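Local coordinates for protein nucleoporin NUP170 (Chaetomium thermophilum, PDB 5HAX) that probably helps build the symmetric core of the nuclear pore as a scaffold nucleoporin, binding Nup53 through its N-terminal domain, at residues 463-468 against 594-600. Numbering follows the deposited sequence.
Sequences LAVQFD and YLTRLVR
Segment 463-468 is an irregular loop between helix 456-459 and strand 473-478. Phi/psi are near-helical at L463, A464 and Q466; psi is near +10° at V465 and F467. D468 N hydrogen-bonds V465 O (3.2 Å). The loop packs on the end of helix 586-599. The CA atoms of A464 and R597 lie 5.8 Å apart, those of F467 and L598 6.6 Å. No direct hydrogen bond crosses. The Y594 edge meets the F467 face in a T-shaped stack, with centroids 5.1 Å apart and planes at 84°. F467 CB also touches L598 CD2 at 4.1 Å. R597, extended, runs past A464, with NE 3.5 Å from A464 CA, and forms salt bridges to E524 and D20. A464 CB sits over one face of the R600 guanidinium, 3.6 Å from R600 NH1. Two waters join the segments. One binds A464 O (2.6 Å), F467 N (2.9 Å) and, weakly, R597 O. Another binds D468 OD1 (2.8 Å) and, weakly, L598 O (2.7 Å). This buried contact joins a loop between two strands of a propeller blade to the following helical region, in keeping with a propeller-plus-helical scaffold nucleoporin.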
loop_
_atom_site.group_PDB
_atom_site.type_symbol
_atom_site.label_atom_id
_atom_site.label_comp_id
_atom_site.label_asym_id
_atom_site.label_seq_id
_atom_site.Cartn_x
_atom_site.Cartn_y
_atom_site.Cartn_z
ATOM N N LEU A 463 -9.714 3.316 6.917
ATOM C CA LEU A 463 -11.157 3.518 6.851
ATOM C C LEU A 463 -11.517 4.558 5.801
ATOM O O LEU A 463 -12.530 4.426 5.106
ATOM C CB LEU A 463 -11.681 3.935 8.225
ATOM C CG LEU A 463 -11.445 2.904 9.331
ATOM C CD1 LEU A 463 -11.631 3.530 10.700
ATOM C CD2 LEU A 463 -12.376 1.717 9.153
ATOM N N ALA A 464 -10.678 5.584 5.654
ATOM C CA ALA A 464 -10.992 6.694 4.764
ATOM C C ALA A 464 -10.942 6.290 3.295
ATOM O O ALA A 464 -11.643 6.890 2.470
ATOM C CB ALA A 464 -10.026 7.847 5.022
ATOM N N VAL A 465 -10.135 5.287 2.948
ATOM C CA VAL A 465 -9.884 4.921 1.556
ATOM C C VAL A 465 -10.567 3.614 1.174
ATOM O O VAL A 465 -10.244 3.033 0.129
ATOM C CB VAL A 465 -8.374 4.847 1.271
ATOM C CG1 VAL A 465 -7.742 6.222 1.410
ATOM C CG2 VAL A 465 -7.693 3.847 2.196
ATOM N N GLN A 466 -11.515 3.137 1.986
ATOM C CA GLN A 466 -12.183 1.870 1.702
ATOM C C GLN A 466 -12.803 1.837 0.311
ATOM O O GLN A 466 -12.902 0.765 -0.297
ATOM C CB GLN A 466 -13.271 1.601 2.746
ATOM C CG GLN A 466 -12.753 1.223 4.123
ATOM C CD GLN A 466 -13.879 0.974 5.109
ATOM O OE1 GLN A 466 -14.350 -0.154 5.258
ATOM N NE2 GLN A 466 -14.322 2.030 5.783
ATOM N N PHE A 467 -13.223 2.993 -0.209
ATOM C CA PHE A 467 -13.966 3.064 -1.464
ATOM C C PHE A 467 -13.224 3.836 -2.550
ATOM O O PHE A 467 -13.795 4.072 -3.622
ATOM C CB PHE A 467 -15.338 3.695 -1.213
ATOM C CG PHE A 467 -15.955 3.283 0.093
ATOM C CD1 PHE A 467 -16.432 1.997 0.271
ATOM C CD2 PHE A 467 -16.042 4.177 1.145
ATOM C CE1 PHE A 467 -16.991 1.611 1.472
ATOM C CE2 PHE A 467 -16.603 3.797 2.351
ATOM C CZ PHE A 467 -17.076 2.512 2.514
ATOM N N ASP A 468 -11.972 4.230 -2.308
ATOM C CA ASP A 468 -11.169 4.952 -3.289
ATOM C C ASP A 468 -10.099 4.101 -3.951
ATOM O O ASP A 468 -9.697 4.406 -5.075
ATOM C CB ASP A 468 -10.491 6.163 -2.634
ATOM C CG ASP A 468 -11.317 7.427 -2.742
ATOM O OD1 ASP A 468 -11.859 7.703 -3.835
ATOM O OD2 ASP A 468 -11.423 8.147 -1.730
ATOM N N TYR A 594 -19.605 8.693 5.309
ATOM C CA TYR A 594 -19.607 7.928 4.068
ATOM C C TYR A 594 -19.528 8.847 2.854
ATOM O O TYR A 594 -18.696 8.646 1.962
ATOM C CB TYR A 594 -20.859 7.052 4.003
ATOM C CG TYR A 594 -20.931 6.173 2.778
ATOM C CD1 TYR A 594 -19.850 5.393 2.397
ATOM C CD2 TYR A 594 -22.086 6.113 2.008
ATOM C CE1 TYR A 594 -19.909 4.584 1.278
ATOM C CE2 TYR A 594 -22.156 5.305 0.887
ATOM C CZ TYR A 594 -21.066 4.542 0.527
ATOM O OH TYR A 594 -21.126 3.736 -0.587
ATOM N N LEU A 595 -20.391 9.867 2.805
ATOM C CA LEU A 595 -20.407 10.774 1.659
ATOM C C LEU A 595 -19.063 11.467 1.479
ATOM O O LEU A 595 -18.562 11.582 0.353
ATOM C CB LEU A 595 -21.519 11.811 1.824
ATOM C CG LEU A 595 -21.565 12.909 0.756
ATOM C CD1 LEU A 595 -21.752 12.305 -0.627
ATOM C CD2 LEU A 595 -22.666 13.910 1.067
ATOM N N THR A 596 -18.473 11.949 2.575
ATOM C CA THR A 596 -17.179 12.619 2.490
ATOM C C THR A 596 -16.135 11.708 1.864
ATOM O O THR A 596 -15.396 12.117 0.961
ATOM C CB THR A 596 -16.729 13.065 3.882
ATOM O OG1 THR A 596 -17.671 14.006 4.412
ATOM C CG2 THR A 596 -15.342 13.709 3.826
ATOM N N ARG A 597 -16.069 10.460 2.327
ATOM C CA ARG A 597 -15.049 9.538 1.841
ATOM C C ARG A 597 -15.267 9.183 0.375
ATOM O O ARG A 597 -14.312 8.829 -0.324
ATOM C CB ARG A 597 -15.032 8.284 2.719
ATOM C CG ARG A 597 -14.491 8.550 4.119
ATOM C CD ARG A 597 -14.716 7.382 5.070
ATOM N NE ARG A 597 -14.018 7.581 6.341
ATOM C CZ ARG A 597 -14.117 6.771 7.392
ATOM N NH1 ARG A 597 -14.893 5.696 7.339
ATOM N NH2 ARG A 597 -13.440 7.037 8.502
ATOM N N LEU A 598 -16.505 9.282 -0.113
ATOM C CA LEU A 598 -16.761 9.026 -1.527
ATOM C C LEU A 598 -16.186 10.123 -2.421
ATOM O O LEU A 598 -15.883 9.864 -3.592
ATOM C CB LEU A 598 -18.262 8.882 -1.783
ATOM C CG LEU A 598 -18.971 7.645 -1.230
ATOM C CD1 LEU A 598 -20.451 7.719 -1.574
ATOM C CD2 LEU A 598 -18.363 6.350 -1.756
ATOM N N VAL A 599 -16.025 11.344 -1.901
ATOM C CA VAL A 599 -15.590 12.483 -2.701
ATOM C C VAL A 599 -14.277 13.081 -2.202
ATOM O O VAL A 599 -13.899 14.173 -2.632
ATOM C CB VAL A 599 -16.683 13.570 -2.761
ATOM C CG1 VAL A 599 -17.971 13.003 -3.336
ATOM C CG2 VAL A 599 -16.920 14.185 -1.386
ATOM N N ARG A 600 -13.563 12.389 -1.310
ATOM C CA ARG A 600 -12.364 12.979 -0.719
ATOM C C ARG A 600 -11.296 13.275 -1.769
ATOM O O ARG A 600 -10.543 14.246 -1.627
ATOM C CB ARG A 600 -11.802 12.057 0.366
ATOM C CG ARG A 600 -11.101 10.822 -0.163
ATOM C CD ARG A 600 -10.967 9.751 0.910
ATOM N NE ARG A 600 -10.281 10.237 2.106
ATOM C CZ ARG A 600 -8.966 10.167 2.308
ATOM N NH1 ARG A 600 -8.445 10.636 3.435
ATOM N NH2 ARG A 600 -8.167 9.632 1.394
HETATM O O HOH W 1 -12.992 5.814 0.523
HETATM O O HOH W 2 -13.152 10.165 -3.661
HETATM O O HOH W 3 -8.185 8.765 -1.115
#